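PDB 7M1B: galactose-binding-like protein from Bacteroides thetaiotaomicron, which is a SusE-like protein that probably binds, and may help degrade, carbohydrate through a galactose-binding-like domain. Local coordinates for residues Y284-S298 / P351-D364. Numbering follows the deposited sequence.
Sequences YRAGAIKEWEVWGRS and PVRYIRFKILSTHD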
ATOM      1  N   TYR A 284      18.723  10.120   1.607  1.00 17.79           N
ATOM      2  CA  TYR A 284      18.258  10.955   0.494  1.00 16.57           C
ATOM      3  C   TYR A 284      19.321  11.012  -0.627  1.00 18.35           C
ATOM      4  O   TYR A 284      19.447  12.024  -1.318  1.00 20.45           O
ATOM      5  CB  TYR A 284      17.910  12.362   1.024  1.00 18.96           C
ATOM      6  CG  TYR A 284      16.698  12.308   1.915  1.00 18.70           C
ATOM      7  CD1 TYR A 284      15.426  12.078   1.399  1.00 18.53           C
ATOM      8  CD2 TYR A 284      16.865  12.515   3.259  1.00 18.64           C
ATOM      9  CE1 TYR A 284      14.307  12.019   2.231  1.00 19.34           C
ATOM     10  CE2 TYR A 284      15.762  12.436   4.113  1.00 17.99           C
ATOM     11  CZ  TYR A 284      14.482  12.246   3.581  1.00 20.80           C
ATOM     12  OH  TYR A 284      13.373  12.158   4.377  1.00 21.32           O
ATOM     13  N   ARG A 285      20.065   9.921  -0.778  1.00 17.43           N
ATOM     14  CA  ARG A 285      21.010   9.753  -1.894  1.00 16.47           C
ATOM     15  C   ARG A 285      21.461   8.282  -1.859  1.00 16.06           C
ATOM     16  O   ARG A 285      20.941   7.481  -1.061  1.00 17.91           O
ATOM     17  CB  ARG A 285      22.240  10.663  -1.679  1.00 17.23           C
ATOM     18  CG  ARG A 285      23.175  10.327  -0.506  1.00 22.37           C
ATOM     19  CD  ARG A 285      24.453  11.195  -0.371  1.00 25.23           C
ATOM     20  NE  ARG A 285      25.448  10.707   0.630  1.00 38.90           N
ATOM     21  CZ  ARG A 285      26.562   9.963   0.435  1.00 49.42           C
ATOM     22  NH1 ARG A 285      26.877   9.553  -0.791  1.00 39.83           N
ATOM     23  NH2 ARG A 285      27.348   9.631   1.476  1.00 37.94           N
ATOM     24  N   ALA A 286      22.297   7.898  -2.843  1.00 16.41           N
ATOM     25  CA  ALA A 286      22.956   6.600  -2.807  1.00 18.26           C
ATOM     26  C   ALA A 286      21.968   5.441  -2.645  1.00 16.88           C
ATOM     27  O   ALA A 286      22.089   4.582  -1.759  1.00 18.39           O
ATOM     28  CB  ALA A 286      24.021   6.587  -1.711  1.00 19.51           C
ATOM     29  N   GLY A 287      20.961   5.476  -3.504  1.00 16.63           N
ATOM     30  CA  GLY A 287      20.022   4.376  -3.622  1.00 15.82           C
ATOM     31  C   GLY A 287      18.694   4.646  -2.912  1.00 15.35           C
ATOM     32  O   GLY A 287      17.795   3.836  -3.106  1.00 16.78           O
ATOM     33  N   ALA A 288      18.608   5.748  -2.152  1.00 17.33           N
ATOM     34  CA  ALA A 288      17.360   6.021  -1.500  1.00 16.68           C
ATOM     35  C   ALA A 288      16.265   6.292  -2.558  1.00 15.88           C
ATOM     36  O   ALA A 288      16.398   7.194  -3.414  1.00 19.55           O
ATOM     37  CB  ALA A 288      17.535   7.234  -0.611  1.00 16.98           C
ATOM     38  N   ILE A 289      15.165   5.511  -2.502  1.00 16.32           N
ATOM     39  CA  ILE A 289      14.078   5.705  -3.465  1.00 15.92           C
ATOM     40  C   ILE A 289      13.204   6.911  -3.166  1.00 18.03           C
ATOM     41  O   ILE A 289      12.955   7.277  -2.012  1.00 18.20           O
ATOM     42  CB  ILE A 289      13.277   4.375  -3.540  1.00 16.85           C
ATOM     43  CG1 ILE A 289      12.569   4.077  -2.199  1.00 16.74           C
ATOM     44  CG2 ILE A 289      14.219   3.270  -4.042  1.00 17.76           C
ATOM     45  CD1 ILE A 289      11.652   2.787  -2.261  1.00 20.69           C
ATOM     46  N   LYS A 290      12.645   7.494  -4.230  1.00 18.41           N
ATOM     47  CA  LYS A 290      11.879   8.745  -4.096  1.00 19.08           C
ATOM     48  C   LYS A 290      10.401   8.494  -4.391  1.00 19.71           C
ATOM     49  O   LYS A 290       9.600   8.601  -3.452  1.00 19.85           O
ATOM     50  CB  LYS A 290      12.477   9.871  -4.934  1.00 20.19           C
ATOM     51  CG  LYS A 290      11.628  11.181  -4.976  1.00 20.07           C
ATOM     52  CD  LYS A 290      12.347  12.282  -5.745  1.00 24.31           C
ATOM     53  CE  LYS A 290      11.451  13.513  -5.982  1.00 29.92           C
ATOM     54  NZ  LYS A 290      12.020  14.422  -6.982  1.00 41.58           N
ATOM     55  N   GLU A 291      10.039   8.148  -5.626  1.00 18.36           N
ATOM     56  CA  GLU A 291       8.679   7.739  -5.923  1.00 18.58           C
ATOM     57  C   GLU A 291       8.648   6.299  -6.403  1.00 15.76           C
ATOM     58  O   GLU A 291       9.496   5.834  -7.170  1.00 18.80           O
ATOM     59  CB  GLU A 291       8.052   8.627  -6.995  1.00 19.95           C
ATOM     60  CG  GLU A 291       7.784  10.028  -6.480  1.00 22.96           C
ATOM     61  CD  GLU A 291       6.919  10.811  -7.476  1.00 28.86           C
ATOM     62  OE1 GLU A 291       5.763  10.369  -7.781  1.00 40.66           O
ATOM     63  OE2 GLU A 291       7.366  11.857  -7.947  1.00 30.72           O
ATOM     64  N   TRP A 292       7.603   5.590  -5.986  1.00 18.21           N
ATOM     65  CA  TRP A 292       7.419   4.227  -6.456  1.00 17.16           C
ATOM     66  C   TRP A 292       5.938   3.847  -6.309  1.00 16.04           C
ATOM     67  O   TRP A 292       5.136   4.542  -5.662  1.00 18.92           O
ATOM     68  CB  TRP A 292       8.317   3.277  -5.622  1.00 15.75           C
ATOM     69  CG  TRP A 292       7.928   3.086  -4.167  1.00 17.59           C
ATOM     70  CD1 TRP A 292       7.212   2.047  -3.602  1.00 16.85           C
ATOM     71  CD2 TRP A 292       8.377   3.918  -3.068  1.00 15.93           C
ATOM     72  NE1 TRP A 292       7.100   2.263  -2.247  1.00 19.94           N
ATOM     73  CE2 TRP A 292       7.841   3.368  -1.866  1.00 17.23           C
ATOM     74  CE3 TRP A 292       9.139   5.099  -2.980  1.00 17.61           C
ATOM     75  CZ2 TRP A 292       8.065   3.943  -0.604  1.00 20.07           C
ATOM     76  CZ3 TRP A 292       9.345   5.678  -1.733  1.00 19.57           C
ATOM     77  CH2 TRP A 292       8.843   5.086  -0.545  1.00 19.98           C
ATOM     78  N   GLU A 293       5.606   2.693  -6.868  1.00 18.69           N
ATOM     79  CA  GLU A 293       4.350   2.040  -6.663  1.00 18.20           C
ATOM     80  C   GLU A 293       4.573   0.700  -5.987  1.00 19.41           C
ATOM     81  O   GLU A 293       5.557   0.039  -6.259  1.00 19.63           O
ATOM     82  CB  GLU A 293       3.604   1.812  -7.961  1.00 19.97           C
ATOM     83  CG  GLU A 293       3.414   3.144  -8.721  1.00 23.87           C
ATOM     84  CD  GLU A 293       2.938   2.967 -10.144  1.00 23.58           C
ATOM     85  OE1 GLU A 293       3.058   1.811 -10.702  1.00 24.08           O
ATOM     86  OE2 GLU A 293       2.587   4.024 -10.746  1.00 30.19           O
ATOM     87  N   VAL A 294       3.590   0.309  -5.172  1.00 18.27           N
ATOM     88  CA  VAL A 294       3.582  -1.043  -4.616  1.00 18.64           C
ATOM     89  C   VAL A 294       2.485  -1.839  -5.309  1.00 19.84           C
ATOM     90  O   VAL A 294       1.362  -1.325  -5.407  1.00 19.31           O
ATOM     91  CB  VAL A 294       3.317  -1.014  -3.098  1.00 19.22           C
ATOM     92  CG1 VAL A 294       3.402  -2.466  -2.591  1.00 19.10           C
ATOM     93  CG2 VAL A 294       4.411  -0.175  -2.394  1.00 19.60           C
ATOM     94  N   TRP A 295       2.841  -3.007  -5.876  1.00 18.39           N
ATOM     95  CA  TRP A 295       1.900  -3.871  -6.565  1.00 17.44           C
ATOM     96  C   TRP A 295       1.832  -5.192  -5.836  1.00 16.02           C
ATOM     97  O   TRP A 295       2.777  -5.585  -5.103  1.00 16.88           O
ATOM     98  CB  TRP A 295       2.442  -4.106  -7.999  1.00 18.09           C
ATOM     99  CG  TRP A 295       2.301  -2.888  -8.891  1.00 18.35           C
ATOM    100  CD1 TRP A 295       2.974  -1.683  -8.805  1.00 18.77           C
ATOM    101  CD2 TRP A 295       1.367  -2.745  -9.994  1.00 19.60           C
ATOM    102  NE1 TRP A 295       2.566  -0.839  -9.802  1.00 19.53           N
ATOM    103  CE2 TRP A 295       1.620  -1.477 -10.571  1.00 21.20           C
ATOM    104  CE3 TRP A 295       0.487  -3.612 -10.662  1.00 20.24           C
ATOM    105  CZ2 TRP A 295       0.873  -0.982 -11.670  1.00 21.72           C
ATOM    106  CZ3 TRP A 295      -0.251  -3.135 -11.737  1.00 21.57           C
ATOM    107  CH2 TRP A 295      -0.032  -1.852 -12.261  1.00 24.32           C
ATOM    108  N   GLY A 296       0.748  -5.921  -6.053  1.00 19.30           N
ATOM    109  CA  GLY A 296       0.691  -7.220  -5.361  1.00 19.25           C
ATOM    110  C   GLY A 296      -0.165  -8.250  -6.096  1.00 16.49           C
ATOM    111  O   GLY A 296      -0.994  -7.883  -6.950  1.00 18.10           O
ATOM    112  N   ARG A 297      -0.111  -9.519  -5.664  1.00 16.64           N
ATOM    113  CA  ARG A 297      -1.057 -10.547  -6.077  1.00 16.87           C
ATOM    114  C   ARG A 297      -1.120 -11.642  -5.021  1.00 16.63           C
ATOM    115  O   ARG A 297      -0.162 -11.845  -4.238  1.00 18.86           O
ATOM    116  CB  ARG A 297      -0.612 -11.103  -7.436  1.00 18.08           C
ATOM    117  CG  ARG A 297       0.747 -11.794  -7.461  1.00 18.25           C
ATOM    118  CD  ARG A 297       1.222 -12.122  -8.888  1.00 19.88           C
ATOM    119  NE  ARG A 297       0.333 -13.064  -9.551  1.00 20.17           N
ATOM    120  CZ  ARG A 297       0.296 -13.222 -10.872  1.00 20.70           C
ATOM    121  NH1 ARG A 297       1.135 -12.538 -11.654  1.00 21.54           N
ATOM    122  NH2 ARG A 297      -0.536 -14.131 -11.378  1.00 24.27           N
ATOM    123  N   SER A 298      -2.219 -12.416  -5.034  1.00 19.78           N
ATOM    124  CA  SER A 298      -2.333 -13.485  -4.055  1.00 21.14           C
ATOM    125  C   SER A 298      -1.840 -14.835  -4.586  1.00 21.15           C
ATOM    126  O   SER A 298      -1.494 -15.706  -3.781  1.00 27.43           O
ATOM    127  CB  SER A 298      -3.728 -13.663  -3.499  1.00 22.06           C
ATOM    128  OG  SER A 298      -4.642 -13.823  -4.599  1.00 24.76           O
ATOM    129  N   PRO A 351      -6.786  -9.111  -1.051  1.00 20.29           N
ATOM    130  CA  PRO A 351      -5.723  -9.726  -0.244  1.00 20.73           C
ATOM    131  C   PRO A 351      -4.591 -10.067  -1.199  1.00 22.35           C
ATOM    132  O   PRO A 351      -4.837 -10.460  -2.334  1.00 24.12           O
ATOM    133  CB  PRO A 351      -6.369 -11.043   0.225  1.00 29.70           C
ATOM    134  CG  PRO A 351      -7.864 -10.715   0.254  1.00 29.20           C
ATOM    135  CD  PRO A 351      -8.033  -9.911  -1.023  1.00 26.45           C
ATOM    136  N   VAL A 352      -3.352  -9.997  -0.694  1.00 19.18           N
ATOM    137  CA  VAL A 352      -2.180 -10.280  -1.550  1.00 16.61           C
ATOM    138  C   VAL A 352      -1.139 -11.030  -0.704  1.00 17.55           C
ATOM    139  O   VAL A 352      -1.236 -11.036   0.539  1.00 20.34           O
ATOM    140  CB  VAL A 352      -1.528  -9.035  -2.190  1.00 18.10           C
ATOM    141  CG1 VAL A 352      -2.450  -8.429  -3.254  1.00 20.85           C
ATOM    142  CG2 VAL A 352      -1.180  -8.001  -1.140  1.00 19.78           C
ATOM    143  N   ARG A 353      -0.192 -11.678  -1.404  1.00 17.50           N
ATOM    144  CA  ARG A 353       0.920 -12.381  -0.736  1.00 15.90           C
ATOM    145  C   ARG A 353       2.230 -11.921  -1.381  1.00 17.97           C
ATOM    146  O   ARG A 353       3.202 -11.743  -0.636  1.00 17.51           O
ATOM    147  CB  ARG A 353       0.768 -13.891  -0.962  1.00 18.62           C
ATOM    148  CG  ARG A 353       1.999 -14.668  -0.495  1.00 18.21           C
ATOM    149  CD  ARG A 353       1.767 -16.162  -0.456  1.00 19.36           C
ATOM    150  NE  ARG A 353       3.019 -16.829  -0.095  1.00 18.56           N
ATOM    151  CZ  ARG A 353       3.163 -18.035   0.418  1.00 20.29           C
ATOM    152  NH1 ARG A 353       2.099 -18.733   0.854  1.00 24.56           N
ATOM    153  NH2 ARG A 353       4.405 -18.429   0.660  1.00 20.48           N
ATOM    154  N   TYR A 354       2.294 -11.884  -2.735  1.00 18.20           N
ATOM    155  CA  TYR A 354       3.496 -11.480  -3.428  1.00 15.87           C
ATOM    156  C   TYR A 354       3.485  -9.992  -3.644  1.00 17.21           C
ATOM    157  O   TYR A 354       2.447  -9.447  -4.029  1.00 18.37           O
ATOM    158  CB  TYR A 354       3.715 -12.287  -4.711  1.00 16.27           C
ATOM    159  CG  TYR A 354       3.684 -13.773  -4.518  1.00 16.10           C
ATOM    160  CD1 TYR A 354       4.832 -14.465  -4.059  1.00 16.68           C
ATOM    161  CD2 TYR A 354       2.483 -14.480  -4.558  1.00 17.92           C
ATOM    162  CE1 TYR A 354       4.794 -15.836  -3.813  1.00 17.76           C
ATOM    163  CE2 TYR A 354       2.404 -15.830  -4.208  1.00 17.90           C
ATOM    164  CZ  TYR A 354       3.560 -16.494  -3.803  1.00 21.22           C
ATOM    165  OH  TYR A 354       3.518 -17.846  -3.532  1.00 22.91           O
ATOM    166  N   ILE A 355       4.637  -9.333  -3.495  1.00 16.16           N
ATOM    167  CA  ILE A 355       4.706  -7.873  -3.530  1.00 16.75           C
ATOM    168  C   ILE A 355       5.795  -7.439  -4.503  1.00 17.22           C
ATOM    169  O   ILE A 355       6.891  -7.955  -4.452  1.00 17.32           O
ATOM    170  CB  ILE A 355       4.951  -7.264  -2.112  1.00 15.61           C
ATOM    171  CG1 ILE A 355       3.903  -7.672  -1.058  1.00 16.62           C
ATOM    172  CG2 ILE A 355       5.123  -5.771  -2.154  1.00 16.82           C
ATOM    173  CD1 ILE A 355       2.532  -7.135  -1.421  1.00 19.48           C
ATOM    174  N   ARG A 356       5.517  -6.375  -5.268  1.00 15.67           N
ATOM    175  CA  ARG A 356       6.563  -5.715  -6.041  1.00 16.66           C
ATOM    176  C   ARG A 356       6.640  -4.241  -5.669  1.00 19.58           C
ATOM    177  O   ARG A 356       5.595  -3.568  -5.470  1.00 18.37           O
ATOM    178  CB  ARG A 356       6.272  -5.816  -7.534  1.00 18.94           C
ATOM    179  CG  ARG A 356       6.800  -7.095  -8.166  1.00 19.74           C
ATOM    180  CD  ARG A 356       6.409  -7.242  -9.608  1.00 19.00           C
ATOM    181  NE  ARG A 356       7.409  -8.129 -10.202  1.00 18.60           N
ATOM    182  CZ  ARG A 356       7.502  -8.368 -11.504  1.00 15.22           C
ATOM    183  NH1 ARG A 356       6.510  -7.949 -12.344  1.00 17.96           N
ATOM    184  NH2 ARG A 356       8.459  -9.083 -12.030  1.00 19.59           N
ATOM    185  N   PHE A 357       7.880  -3.727  -5.620  1.00 16.42           N
ATOM    186  CA  PHE A 357       8.122  -2.293  -5.609  1.00 15.69           C
ATOM    187  C   PHE A 357       8.604  -1.900  -6.994  1.00 15.41           C
ATOM    188  O   PHE A 357       9.586  -2.401  -7.489  1.00 19.11           O
ATOM    189  CB  PHE A 357       9.201  -1.952  -4.566  1.00 17.97           C
ATOM    190  CG  PHE A 357       8.656  -1.770  -3.175  1.00 16.71           C
ATOM    191  CD1 PHE A 357       7.878  -2.763  -2.608  1.00 20.12           C
ATOM    192  CD2 PHE A 357       9.059  -0.714  -2.379  1.00 16.79           C
ATOM    193  CE1 PHE A 357       7.346  -2.597  -1.321  1.00 19.17           C
ATOM    194  CE2 PHE A 357       8.514  -0.508  -1.106  1.00 19.12           C
ATOM    195  CZ  PHE A 357       7.696  -1.488  -0.573  1.00 18.74           C
ATOM    196  N   LYS A 358       7.749  -1.084  -7.679  1.00 18.88           N
ATOM    197  CA  LYS A 358       8.103  -0.541  -8.973  1.00 18.54           C
ATOM    198  C   LYS A 358       8.669   0.847  -8.729  1.00 20.28           C
ATOM    199  O   LYS A 358       7.932   1.790  -8.368  1.00 17.76           O
ATOM    200  CB  LYS A 358       6.845  -0.477  -9.856  1.00 19.69           C
ATOM    201  CG  LYS A 358       7.132  -0.008 -11.287  1.00 21.99           C
ATOM    202  CD  LYS A 358       5.796   0.059 -12.125  1.00 27.62           C
ATOM    203  CE  LYS A 358       6.042   0.057 -13.729  1.00 52.41           C
ATOM    204  NZ  LYS A 358       4.714  -0.069 -14.507  1.00 72.67           N
ATOM    205  N   ILE A 359       9.991   0.959  -8.890  1.00 19.66           N
ATOM    206  CA  ILE A 359      10.677   2.189  -8.512  1.00 17.15           C
ATOM    207  C   ILE A 359      10.622   3.119  -9.728  1.00 18.27           C
ATOM    208  O   ILE A 359      11.148   2.752 -10.792  1.00 18.39           O
ATOM    209  CB  ILE A 359      12.130   1.912  -8.069  1.00 16.73           C
ATOM    210  CG1 ILE A 359      12.244   0.831  -6.976  1.00 21.73           C
ATOM    211  CG2 ILE A 359      12.801   3.241  -7.653  1.00 18.45           C
ATOM    212  CD1 ILE A 359      11.444   1.174  -5.756  1.00 22.27           C
ATOM    213  N   LEU A 360      10.088   4.327  -9.535  1.00 18.72           N
ATOM    214  CA  LEU A 360       9.986   5.311 -10.615  1.00 19.74           C
ATOM    215  C   LEU A 360      11.194   6.262 -10.592  1.00 21.26           C
ATOM    216  O   LEU A 360      11.701   6.695 -11.644  1.00 20.88           O
ATOM    217  CB  LEU A 360       8.675   6.087 -10.426  1.00 20.14           C
ATOM    218  CG  LEU A 360       7.371   5.276 -10.288  1.00 22.12           C
ATOM    219  CD1 LEU A 360       6.173   6.210 -10.193  1.00 28.79           C
ATOM    220  CD2 LEU A 360       7.176   4.337 -11.446  1.00 25.66           C
ATOM    221  N   SER A 361      11.674   6.598  -9.381  1.00 19.61           N
ATOM    222  CA  SER A 361      12.700   7.641  -9.229  1.00 17.27           C
ATOM    223  C   SER A 361      13.522   7.383  -7.951  1.00 19.39           C
ATOM    224  O   SER A 361      12.922   6.841  -6.996  1.00 19.21           O
ATOM    225  CB  SER A 361      12.059   9.055  -9.322  1.00 20.56           C
ATOM    226  OG  SER A 361      11.224   9.251  -8.169  1.00 20.44           O
ATOM    227  N   THR A 362      14.699   8.032  -7.878  1.00 17.50           N
ATOM    228  CA  THR A 362      15.493   8.038  -6.656  1.00 17.92           C
ATOM    229  C   THR A 362      15.773   9.481  -6.231  1.00 18.08           C
ATOM    230  O   THR A 362      15.605  10.405  -7.063  1.00 20.92           O
ATOM    231  CB  THR A 362      16.810   7.291  -6.862  1.00 18.45           C
ATOM    232  OG1 THR A 362      17.430   7.932  -7.992  1.00 18.43           O
ATOM    233  CG2 THR A 362      16.604   5.810  -7.149  1.00 17.95           C
ATOM    234  N   HIS A 363      16.086   9.702  -4.949  1.00 19.79           N
ATOM    235  CA  HIS A 363      16.305  11.045  -4.437  1.00 17.51           C
ATOM    236  C   HIS A 363      17.458  11.757  -5.165  1.00 20.55           C
ATOM    237  O   HIS A 363      17.335  12.945  -5.506  1.00 23.15           O
ATOM    238  CB  HIS A 363      16.565  11.034  -2.929  1.00 18.95           C
ATOM    239  CG  HIS A 363      15.282  10.939  -2.154  1.00 17.78           C
ATOM    240  ND1 HIS A 363      14.323  11.948  -2.200  1.00 19.68           N
ATOM    241  CD2 HIS A 363      14.739   9.919  -1.444  1.00 19.48           C
ATOM    242  CE1 HIS A 363      13.313  11.615  -1.386  1.00 19.75           C
ATOM    243  NE2 HIS A 363      13.567  10.379  -0.880  1.00 19.94           N
ATOM    244  N   ASP A 364      18.541  11.026  -5.481  1.00 18.82           N
ATOM    245  CA  ASP A 364      19.685  11.668  -6.190  1.00 17.90           C
ATOM    246  C   ASP A 364      19.601  11.494  -7.705  1.00 18.22           C
ATOM    247  O   ASP A 364      20.496  12.018  -8.410  1.00 22.54           O
ATOM    248  CB  ASP A 364      21.038  11.226  -5.587  1.00 20.83           C
ATOM    249  CG  ASP A 364      21.405   9.770  -5.878  1.00 20.45           C
ATOM    250  OD1 ASP A 364      20.652   9.057  -6.585  1.00 21.17           O
ATOM    251  OD2 ASP A 364      22.448   9.316  -5.287  1.00 21.83           O
TER
HETATM  252  O   HOH W   1      20.151   6.506  -6.074  1.00 20.85           O
HETATM  253  O   HOH W   2      18.896   8.426  -4.054  1.00 19.43           O
HETATM  254  O   HOH W   3      15.019  14.773  -5.982  1.00 40.03           O
HETATM  255  O   HOH W   4      10.106  11.641  -8.532  1.00 28.06           O
HETATM  256  O   HOH W   5       3.063   1.870 -13.391  1.00 41.69           O
HETATM  257  O   HOH W   6      -6.168 -11.709  -3.984  1.00 55.42           O
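Two antiparallel neighbours in the beta-sandwich of the galactose-binding-like domain, strands 292-297 and 354-362, pair by backbone bonds such as W295 N to R356 O (2.8 Å), with a classic beta bulge at either end: K290 and E291 face S361, and R353 and Y354 face R297. Serine suits the first, since S361 OG accepts from E291 N at 3.0 Å. Flat aromatics and branched residues fill the buried face. The five-membered ring of W292 lies nearly parallel to F357 but slid aside (planes at 15°), while V294 CG2 sits over an F357 face. On the other face, charged E293 and K358 reach water: one molecule links E293 OE1 to K358 NZ, and W295 NE1 donates to E293 OE1 (2.8 Å), which lies in the indole plane. Beyond the strands, the H363 ring is sandwiched between the Y284 edge, in a T-shaped stack, and K290 CB over the opposite face; S318 OG bonds NE2. Were H363 an alanine, the Y284 edge and K290 CB would probably face a gap, and S318 OG would lose its NE2 partner. D364 OD2 accepts the A286 N-H at 2.8 Å, from above the carboxylate plane, and this acceptor holds the R285-A288 type I' turn against the chain at D364.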